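Local coordinates for protein chintase (Rhizomucor miehei, PDB 5YUQ) that hydrolyses the beta-1,4 linkages of chitin, as a fungal family 18 glycoside hydrolase with a tunnel-shaped active site, at residues A[334-337]-A[338-342]; A[83-86]-A[87-91]; A[106-109]-A[110-113]. One frame throughout, in Å; residues are numbered along the deposited sequence.

Contact 1: residues A[334-337]-A[338-342]; sequences DKVD and YAKKQ
V336 and K340 lie side by side one turn apart on the helix 329-341, which comes just before strand 346-350 of the family 18 TIM barrel. Four successive i to i+4 backbone bonds satisfy the carbonyls of 334-337. Y338 N donates to D334 O (3.0 Å), A339 N to K335 O (2.9 Å) and K341 N to D337 O. The fourth, K340 N to V336 O, is 2.9 Å long.

Four polar side-chain ends have partners outside 334-342. K335 NZ forms a salt bridge with D327 and also donates to A195 O, Y338 OH pairs with N212, D337 OD1 with Q333, one turn back on the same helix, and K340 NZ with D367 O. The Y338 ring packs against helix 211-220, with CG of Q342 over one face, 3.4 Å above the plane and offset toward the rim. K335 O stands at the edge of the same ring, near its plane.

V336 CG1 is turned anti to the backbone N (chi1 168°), which sets it along the aliphatic part of the bent K340 chain, and it meets K340 CD at 3.9 Å.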
ATOM      1  N   ASP A 334      14.365  -9.370   4.852  1.00 13.70           N
ATOM      2  CA  ASP A 334      14.802  -8.461   5.906  1.00 11.74           C
ATOM      3  C   ASP A 334      13.630  -7.729   6.545  1.00 15.33           C
ATOM      4  O   ASP A 334      13.617  -7.490   7.754  1.00 15.52           O
ATOM      5  CB  ASP A 334      15.837  -7.471   5.359  1.00 14.04           C
ATOM      6  CG  ASP A 334      17.142  -8.136   5.021  1.00 15.27           C
ATOM      7  OD1 ASP A 334      17.388  -9.271   5.489  1.00 14.86           O
ATOM      8  OD2 ASP A 334      17.937  -7.525   4.270  1.00 16.21           O
ATOM      9  N   LYS A 335      12.640  -7.391   5.727  1.00 13.70           N
ATOM     10  CA  LYS A 335      11.401  -6.803   6.225  1.00 12.78           C
ATOM     11  C   LYS A 335      10.639  -7.788   7.103  1.00 15.09           C
ATOM     12  O   LYS A 335      10.095  -7.402   8.139  1.00 14.12           O
ATOM     13  CB  LYS A 335      10.537  -6.329   5.050  1.00 12.93           C
ATOM     14  CG  LYS A 335      11.055  -5.048   4.398  1.00 13.13           C
ATOM     15  CD  LYS A 335      10.393  -4.794   3.052  1.00 12.62           C
ATOM     16  CE  LYS A 335      10.712  -3.399   2.528  1.00 11.91           C
ATOM     17  NZ  LYS A 335      12.109  -3.266   1.983  1.00 13.57           N
ATOM     18  N   VAL A 336      10.610  -9.056   6.698  1.00 13.06           N
ATOM     19  CA  VAL A 336       9.938 -10.084   7.494  1.00 14.07           C
ATOM     20  C   VAL A 336      10.646 -10.278   8.827  1.00 14.04           C
ATOM     21  O   VAL A 336       9.993 -10.363   9.871  1.00 14.35           O
ATOM     22  CB  VAL A 336       9.855 -11.420   6.735  1.00 15.95           C
ATOM     23  CG1 VAL A 336       9.439 -12.551   7.673  1.00 14.86           C
ATOM     24  CG2 VAL A 336       8.881 -11.302   5.572  1.00 15.76           C
ATOM     25  N   ASP A 337      11.979 -10.321   8.794  1.00 14.36           N
ATOM     26  CA  ASP A 337      12.767 -10.466  10.016  1.00 17.73           C
ATOM     27  C   ASP A 337      12.451  -9.320  10.974  1.00 17.60           C
ATOM     28  O   ASP A 337      12.275  -9.524  12.179  1.00 16.32           O
ATOM     29  CB  ASP A 337      14.274 -10.482   9.706  1.00 15.32           C
ATOM     30  CG  ASP A 337      14.707 -11.688   8.876  1.00 19.69           C
ATOM     31  OD1 ASP A 337      14.020 -12.730   8.882  1.00 21.06           O
ATOM     32  OD2 ASP A 337      15.762 -11.583   8.212  1.00 24.69           O
ATOM     33  N   TYR A 338      12.373  -8.113  10.426  1.00 15.61           N
ATOM     34  CA  TYR A 338      12.018  -6.945  11.210  1.00 15.76           C
ATOM     35  C   TYR A 338      10.619  -7.073  11.813  1.00 14.92           C
ATOM     36  O   TYR A 338      10.405  -6.790  12.998  1.00 15.31           O
ATOM     37  CB  TYR A 338      12.093  -5.683  10.345  1.00 15.29           C
ATOM     38  CG  TYR A 338      11.617  -4.463  11.089  1.00 13.33           C
ATOM     39  CD1 TYR A 338      12.483  -3.736  11.892  1.00 16.75           C
ATOM     40  CD2 TYR A 338      10.293  -4.043  11.005  1.00 15.43           C
ATOM     41  CE1 TYR A 338      12.042  -2.614  12.599  1.00 16.51           C
ATOM     42  CE2 TYR A 338       9.848  -2.931  11.699  1.00 15.83           C
ATOM     43  CZ  TYR A 338      10.724  -2.224  12.492  1.00 19.81           C
ATOM     44  OH  TYR A 338      10.270  -1.128  13.184  1.00 16.76           O
ATOM     45  N   ALA A 339       9.661  -7.480  10.990  1.00 14.62           N
ATOM     46  CA  ALA A 339       8.283  -7.597  11.441  1.00 16.02           C
ATOM     47  C   ALA A 339       8.168  -8.606  12.582  1.00 17.78           C
ATOM     48  O   ALA A 339       7.449  -8.369  13.554  1.00 15.79           O
ATOM     49  CB  ALA A 339       7.377  -7.990  10.289  1.00 14.56           C
ATOM     50  N   LYS A 340       8.880  -9.721  12.467  1.00 16.08           N
ATOM     51  CA  LYS A 340       8.844 -10.736  13.519  1.00 17.54           C
ATOM     52  C   LYS A 340       9.488 -10.236  14.813  1.00 18.94           C
ATOM     53  O   LYS A 340       8.970 -10.484  15.907  1.00 17.37           O
ATOM     54  CB  LYS A 340       9.485 -12.039  13.025  1.00 19.11           C
ATOM     55  CG  LYS A 340       8.720 -12.682  11.878  1.00 16.72           C
ATOM     56  CD  LYS A 340       9.464 -13.884  11.299  1.00 21.67           C
ATOM     57  CE  LYS A 340       9.574 -15.020  12.302  1.00 36.44           C
ATOM     58  NZ  LYS A 340       8.294 -15.763  12.441  1.00 39.18           N
ATOM     59  N   LYS A 341      10.602  -9.519  14.687  1.00 15.86           N
ATOM     60  CA  LYS A 341      11.308  -8.972  15.845  1.00 17.04           C
ATOM     61  C   LYS A 341      10.465  -7.944  16.592  1.00 19.46           C
ATOM     62  O   LYS A 341      10.499  -7.866  17.824  1.00 20.50           O
ATOM     63  CB  LYS A 341      12.633  -8.334  15.407  1.00 22.05           C
ATOM     64  CG  LYS A 341      13.405  -7.674  16.533  1.00 31.37           C
ATOM     65  CD  LYS A 341      14.865  -7.444  16.154  1.00 49.53           C
ATOM     66  CE  LYS A 341      15.566  -6.553  17.175  1.00 52.17           C
ATOM     67  NZ  LYS A 341      14.868  -5.245  17.338  1.00 51.94           N
ATOM     68  N   GLN A 342       9.698  -7.161  15.843  1.00 17.83           N
ATOM     69  CA  GLN A 342       8.841  -6.143  16.434  1.00 17.81           C
ATOM     70  C   GLN A 342       7.523  -6.717  16.932  1.00 19.10           C
ATOM     71  O   GLN A 342       6.726  -5.995  17.525  1.00 20.12           O
ATOM     72  CB  GLN A 342       8.560  -5.032  15.424  1.00 18.32           C
ATOM     73  CG  GLN A 342       9.782  -4.242  15.013  1.00 20.11           C
ATOM     74  CD  GLN A 342      10.407  -3.502  16.171  1.00 25.17           C
ATOM     75  OE1 GLN A 342       9.705  -2.982  17.036  1.00 32.01           O
ATOM     76  NE2 GLN A 342      11.733  -3.453  16.200  1.00 27.95           N
TER

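Contact 2: residues A[83-86]-A[87-91]; sequences FDNF and VSNLV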
ATOM      1  N   PHE A  83     -23.689   9.195   5.655  1.00 16.44           N
ATOM      2  CA  PHE A  83     -22.946   8.247   6.480  1.00 15.40           C
ATOM      3  C   PHE A  83     -23.755   6.965   6.642  1.00 17.63           C
ATOM      4  O   PHE A  83     -23.245   5.863   6.412  1.00 16.48           O
ATOM      5  CB  PHE A  83     -22.659   8.882   7.853  1.00 15.60           C
ATOM      6  CG  PHE A  83     -21.922   7.983   8.819  1.00 16.02           C
ATOM      7  CD1 PHE A  83     -22.596   6.992   9.524  1.00 17.77           C
ATOM      8  CD2 PHE A  83     -20.567   8.161   9.056  1.00 15.67           C
ATOM      9  CE1 PHE A  83     -21.925   6.162  10.415  1.00 15.44           C
ATOM     10  CE2 PHE A  83     -19.891   7.339   9.955  1.00 15.39           C
ATOM     11  CZ  PHE A  83     -20.571   6.343  10.630  1.00 15.69           C
ATOM     12  N   ASP A  84     -25.012   7.111   7.054  1.00 18.49           N
ATOM     13  CA  ASP A  84     -25.868   5.954   7.292  1.00 16.24           C
ATOM     14  C   ASP A  84     -26.083   5.163   6.009  1.00 17.73           C
ATOM     15  O   ASP A  84     -26.090   3.938   6.028  1.00 18.21           O
ATOM     16  CB  ASP A  84     -27.220   6.383   7.877  1.00 16.32           C
ATOM     17  CG  ASP A  84     -27.116   6.867   9.306  1.00 23.15           C
ATOM     18  OD1 ASP A  84     -26.080   6.618   9.959  1.00 19.91           O
ATOM     19  OD2 ASP A  84     -28.085   7.488   9.785  1.00 25.68           O
ATOM     20  N   ASN A  85     -26.251   5.868   4.899  1.00 17.96           N
ATOM     21  CA  ASN A  85     -26.479   5.200   3.625  1.00 16.62           C
ATOM     22  C   ASN A  85     -25.235   4.439   3.166  1.00 19.41           C
ATOM     23  O   ASN A  85     -25.328   3.312   2.679  1.00 17.65           O
ATOM     24  CB  ASN A  85     -26.926   6.208   2.565  1.00 19.05           C
ATOM     25  CG  ASN A  85     -27.217   5.550   1.230  1.00 23.45           C
ATOM     26  OD1 ASN A  85     -28.174   4.782   1.102  1.00 28.24           O
ATOM     27  ND2 ASN A  85     -26.388   5.835   0.236  1.00 22.77           N
ATOM     28  N   PHE A  86     -24.072   5.052   3.348  1.00 18.20           N
ATOM     29  CA  PHE A  86     -22.804   4.420   3.005  1.00 17.98           C
ATOM     30  C   PHE A  86     -22.586   3.160   3.859  1.00 17.71           C
ATOM     31  O   PHE A  86     -22.225   2.103   3.337  1.00 16.93           O
ATOM     32  CB  PHE A  86     -21.675   5.440   3.176  1.00 16.50           C
ATOM     33  CG  PHE A  86     -20.331   4.958   2.728  1.00 15.97           C
ATOM     34  CD1 PHE A  86     -20.167   4.291   1.514  1.00 14.19           C
ATOM     35  CD2 PHE A  86     -19.216   5.197   3.512  1.00 13.83           C
ATOM     36  CE1 PHE A  86     -18.904   3.864   1.102  1.00 16.93           C
ATOM     37  CE2 PHE A  86     -17.961   4.777   3.117  1.00 17.64           C
ATOM     38  CZ  PHE A  86     -17.799   4.104   1.909  1.00 16.38           C
ATOM     39  N   VAL A  87     -22.829   3.265   5.163  1.00 16.36           N
ATOM     40  CA  VAL A  87     -22.741   2.110   6.052  1.00 15.16           C
ATOM     41  C   VAL A  87     -23.661   0.983   5.587  1.00 15.13           C
ATOM     42  O   VAL A  87     -23.251  -0.174   5.522  1.00 16.26           O
ATOM     43  CB  VAL A  87     -23.066   2.483   7.520  1.00 14.14           C
ATOM     44  CG1 VAL A  87     -23.260   1.231   8.359  1.00 18.43           C
ATOM     45  CG2 VAL A  87     -21.960   3.325   8.111  1.00 16.92           C
ATOM     46  N   SER A  88     -24.897   1.333   5.253  1.00 17.58           N
ATOM     47  CA  SER A  88     -25.878   0.357   4.802  1.00 18.06           C
ATOM     48  C   SER A  88     -25.383  -0.337   3.536  1.00 15.07           C
ATOM     49  O   SER A  88     -25.497  -1.558   3.391  1.00 16.93           O
ATOM     50  CB  SER A  88     -27.225   1.050   4.546  1.00 21.56           C
ATOM     51  OG  SER A  88     -28.217   0.113   4.158  1.00 27.93           O
ATOM     52  N   ASN A  89     -24.810   0.440   2.628  1.00 16.07           N
ATOM     53  CA  ASN A  89     -24.312  -0.125   1.382  1.00 14.66           C
ATOM     54  C   ASN A  89     -23.107  -1.030   1.597  1.00 16.70           C
ATOM     55  O   ASN A  89     -22.952  -2.038   0.908  1.00 17.95           O
ATOM     56  CB  ASN A  89     -23.978   0.983   0.386  1.00 17.08           C
ATOM     57  CG  ASN A  89     -25.213   1.628  -0.203  1.00 21.00           C
ATOM     58  OD1 ASN A  89     -26.323   1.101  -0.083  1.00 25.73           O
ATOM     59  ND2 ASN A  89     -25.026   2.768  -0.860  1.00 19.57           N
ATOM     60  N   LEU A  90     -22.262  -0.678   2.560  1.00 15.62           N
ATOM     61  CA  LEU A  90     -21.104  -1.507   2.890  1.00 14.97           C
ATOM     62  C   LEU A  90     -21.533  -2.828   3.522  1.00 19.50           C
ATOM     63  O   LEU A  90     -20.963  -3.876   3.231  1.00 17.95           O
ATOM     64  CB  LEU A  90     -20.144  -0.760   3.817  1.00 16.50           C
ATOM     65  CG  LEU A  90     -19.355   0.376   3.166  1.00 15.22           C
ATOM     66  CD1 LEU A  90     -18.728   1.255   4.235  1.00 16.61           C
ATOM     67  CD2 LEU A  90     -18.277  -0.184   2.241  1.00 15.69           C
ATOM     68  N   VAL A  91     -22.530  -2.778   4.393  1.00 17.21           N
ATOM     69  CA  VAL A  91     -23.052  -3.998   4.992  1.00 16.54           C
ATOM     70  C   VAL A  91     -23.669  -4.875   3.910  1.00 17.68           C
ATOM     71  O   VAL A  91     -23.504  -6.098   3.919  1.00 17.29           O
ATOM     72  CB  VAL A  91     -24.077  -3.671   6.094  1.00 17.13           C
ATOM     73  CG1 VAL A  91     -24.770  -4.938   6.577  1.00 19.36           C
ATOM     74  CG2 VAL A  91     -23.390  -2.948   7.251  1.00 18.95           C
TER
HETATM   75  O   HOH W   1     -26.851   4.822  -2.365  1.00 36.33           O
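The ring of F86 carries L90 CD1 squarely over the centre of one face. This CH-pi contact puts the methyl 3.8 Å from the centroid of the F86 ring, only 14° off the ring normal, and the two side chains lie one turn apart on the helix 80-97. F86 CG is anti to its own N (chi1 -174°), which swings the ring beside its carbonyl and along the helix toward L90. The F83 ring is met differently: V87 CG2 approaches it obliquely, 3.7 Å from F83 CE1, and rests as well near F83 O. Two flat groups meet in N85 and N89, whose amides are turned 75° against each other, and their ND2 atoms stand 3.5 Å apart. Two donors cannot bond each other directly, and a water takes up the mismatch, accepting from N85 ND2 at 2.8 Å and from N89 ND2 at 3.1 Å. N89 ND2 has a further acceptor in G36 O, so its amide is tied both to the water and to the loop ahead of strand 38-39.

Beneath the side chains the backbone runs in regular alpha-helical i to i+4 bonds. The straightest of the four joins V87 N to F83 O; S88 N pairs likewise with D84 O, N89 N with N85 O and L90 N with F86 O.

The helix is amphipathic, with D84 and S88 on its exposed side. F83 and V87 pack on helix 124-139. F83 reaches L77, and F86 both L76 and L77, of helix 73-78, and F86, N89 and L90 close over L38 of strand 38-39.

Contact 3: residues A[106-109]-A[110-113]; sequences WEYP and NSPN
Y108 and S111 meet through their CB atoms, 3.9 Å apart, where the chain folds back after P109 and N110. Y108 CG lies anti to its carbonyl carbon (chi1 -54°), and the ring turns back over its predecessor: E107 CB sits 3.7 Å above the plane, over the ring centre. The E107-Y108 peptide is cis, consistent with E107 CB lying against the ring face. At the ring edge, near its plane, is N113 O, 4.2 Å from Y108 CD2.

P109 has its CA over one face of the W106 indole, offset toward the rim, while its side chain packs on D124, T125 and Y128 of helix 124-139. This loop leaves strand 101-105 of the TIM barrel, and D105, W106 and E107 close the sequence DGLNLDWE, this chain's variant of the family 18 signature DxxDxDxE, with Asn at its second Asp; in relatives the glutamate at the position of E107 is the catalytic acid. The W106 indole stacks on F73 and meets Y128 edge-to-face.

N110 makes the bend with a left-handed backbone (phi 38°, psi 64°). Its buried amide is satisfied at both ends, ND2 by D156 O and OD1 by Q159, and its N donates to D124. No direct hydrogen bond spans the fold; waters bridge it instead. One accepts from S111 N at 3.2 Å and donates to Y108 O at 2.6 Å. Another accepts from Y108 N and lies 3.0 Å from N113 O. Beyond the bend S111 OG accepts from N113 N at 3.0 Å, forming an ST turn.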
ATOM      1  N   TRP A 106      -8.862   4.643   2.644  1.00 14.06           N
ATOM      2  CA  TRP A 106      -9.019   6.068   2.416  1.00 12.29           C
ATOM      3  C   TRP A 106      -7.639   6.709   2.355  1.00 13.87           C
ATOM      4  O   TRP A 106      -6.872   6.661   3.324  1.00 12.98           O
ATOM      5  CB  TRP A 106      -9.823   6.637   3.586  1.00 12.10           C
ATOM      6  CG  TRP A 106     -10.163   8.097   3.527  1.00 13.52           C
ATOM      7  CD1 TRP A 106      -9.760   9.013   2.599  1.00 15.21           C
ATOM      8  CD2 TRP A 106     -10.993   8.801   4.455  1.00 11.82           C
ATOM      9  NE1 TRP A 106     -10.290  10.252   2.899  1.00 13.26           N
ATOM     10  CE2 TRP A 106     -11.047  10.144   4.036  1.00 11.70           C
ATOM     11  CE3 TRP A 106     -11.697   8.420   5.602  1.00 15.17           C
ATOM     12  CZ2 TRP A 106     -11.787  11.106   4.713  1.00 13.92           C
ATOM     13  CZ3 TRP A 106     -12.425   9.376   6.283  1.00 14.79           C
ATOM     14  CH2 TRP A 106     -12.467  10.706   5.834  1.00 13.53           C
ATOM     15  N   GLU A 107      -7.325   7.304   1.211  1.00 11.29           N
ATOM     16  CA  GLU A 107      -6.035   7.938   1.004  1.00 10.96           C
ATOM     17  C   GLU A 107      -6.263   9.423   0.696  1.00 14.09           C
ATOM     18  O   GLU A 107      -6.333   9.781  -0.476  1.00 15.24           O
ATOM     19  CB  GLU A 107      -5.275   7.249  -0.143  1.00 12.02           C
ATOM     20  CG  GLU A 107      -5.035   5.758   0.109  1.00 11.72           C
ATOM     21  CD  GLU A 107      -4.182   5.090  -0.964  1.00 15.50           C
ATOM     22  OE1 GLU A 107      -3.777   5.763  -1.935  1.00 26.65           O
ATOM     23  OE2 GLU A 107      -3.906   3.882  -0.828  1.00 24.13           O
ATOM     24  N   TYR A 108      -6.373  10.300   1.704  1.00 14.99           N
ATOM     25  CA  TYR A 108      -6.187  10.000   3.126  1.00 13.71           C
ATOM     26  C   TYR A 108      -7.106  10.907   3.932  1.00 13.94           C
ATOM     27  O   TYR A 108      -7.536  11.947   3.434  1.00 15.69           O
ATOM     28  CB  TYR A 108      -4.747  10.316   3.544  1.00 14.44           C
ATOM     29  CG  TYR A 108      -3.696   9.646   2.708  1.00 12.80           C
ATOM     30  CD1 TYR A 108      -3.237   8.375   3.027  1.00 13.73           C
ATOM     31  CD2 TYR A 108      -3.155  10.278   1.591  1.00 17.64           C
ATOM     32  CE1 TYR A 108      -2.277   7.751   2.262  1.00 16.32           C
ATOM     33  CE2 TYR A 108      -2.198   9.656   0.815  1.00 18.54           C
ATOM     34  CZ  TYR A 108      -1.758   8.394   1.160  1.00 20.52           C
ATOM     35  OH  TYR A 108      -0.798   7.765   0.401  1.00 22.31           O
ATOM     36  N   PRO A 109      -7.413  10.533   5.184  1.00 14.62           N
ATOM     37  CA  PRO A 109      -8.199  11.450   6.013  1.00 12.36           C
ATOM     38  C   PRO A 109      -7.547  12.829   6.139  1.00 12.35           C
ATOM     39  O   PRO A 109      -6.340  12.920   6.394  1.00 14.45           O
ATOM     40  CB  PRO A 109      -8.207  10.764   7.380  1.00 13.92           C
ATOM     41  CG  PRO A 109      -8.091   9.300   7.057  1.00 12.17           C
ATOM     42  CD  PRO A 109      -7.208   9.223   5.837  1.00 12.70           C
ATOM     43  N   ASN A 110      -8.359  13.868   5.946  1.00 13.51           N
ATOM     44  CA  ASN A 110      -7.960  15.280   6.082  1.00 14.24           C
ATOM     45  C   ASN A 110      -6.558  15.593   5.573  1.00 16.38           C
ATOM     46  O   ASN A 110      -5.673  15.983   6.334  1.00 16.81           O
ATOM     47  CB  ASN A 110      -8.139  15.765   7.525  1.00 12.60           C
ATOM     48  CG  ASN A 110      -8.091  17.268   7.617  1.00 20.21           C
ATOM     49  OD1 ASN A 110      -8.294  17.956   6.610  1.00 19.10           O
ATOM     50  ND2 ASN A 110      -7.798  17.795   8.803  1.00 16.28           N
ATOM     51  N   SER A 111      -6.360  15.415   4.275  1.00 16.66           N
ATOM     52  CA  SER A 111      -5.040  15.574   3.691  1.00 15.99           C
ATOM     53  C   SER A 111      -5.147  16.238   2.335  1.00 20.79           C
ATOM     54  O   SER A 111      -6.022  15.889   1.553  1.00 23.47           O
ATOM     55  CB  SER A 111      -4.377  14.206   3.533  1.00 15.85           C
ATOM     56  OG  SER A 111      -3.085  14.325   2.965  1.00 18.69           O
ATOM     57  N   PRO A 112      -4.273  17.218   2.070  1.00 23.45           N
ATOM     58  CA  PRO A 112      -4.184  17.833   0.742  1.00 25.86           C
ATOM     59  C   PRO A 112      -3.334  16.960  -0.162  1.00 29.62           C
ATOM     60  O   PRO A 112      -3.168  17.249  -1.347  1.00 25.08           O
ATOM     61  CB  PRO A 112      -3.445  19.141   1.020  1.00 28.81           C
ATOM     62  CG  PRO A 112      -2.552  18.804   2.159  1.00 28.81           C
ATOM     63  CD  PRO A 112      -3.368  17.869   3.034  1.00 25.63           C
ATOM     64  N   ASN A 113      -2.775  15.901   0.413  1.00 25.07           N
ATOM     65  CA  ASN A 113      -2.043  14.922  -0.367  1.00 25.01           C
ATOM     66  C   ASN A 113      -2.992  13.780  -0.698  1.00 24.04           C
ATOM     67  O   ASN A 113      -4.166  13.838  -0.344  1.00 32.94           O
ATOM     68  CB  ASN A 113      -0.787  14.482   0.379  1.00 22.34           C
ATOM     69  CG  ASN A 113       0.099  15.665   0.739  1.00 38.89           C
ATOM     70  OD1 ASN A 113       0.217  16.618  -0.033  1.00 42.13           O
ATOM     71  ND2 ASN A 113       0.701  15.624   1.921  1.00 33.90           N
TER
HETATM   72  O   HOH W   2      -6.831  13.019   0.623  1.00 16.72           O
HETATM   73  O   HOH W   3      -8.675  14.086   2.551  1.00 19.53           O

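All three contacts belong to one family 18 barrel, and none touches another. Contact 2 lies on the helix that leads into strand 101-105, and contact 3 on the loop that leaves the same strand; their centres are 21 Å apart and their nearest atoms about 8 Å. Both lean on helix 124-139. Contact 1 belongs to helix 329-341, near the end of the chain, and its centre lies 28 Å from that of contact 3 and 37 Å from that of contact 2. Contact 3 alone includes residues of the family signature, and so probably borders the substrate tunnel, whereas contacts 1 and 2 are packing in the outer layer of helices.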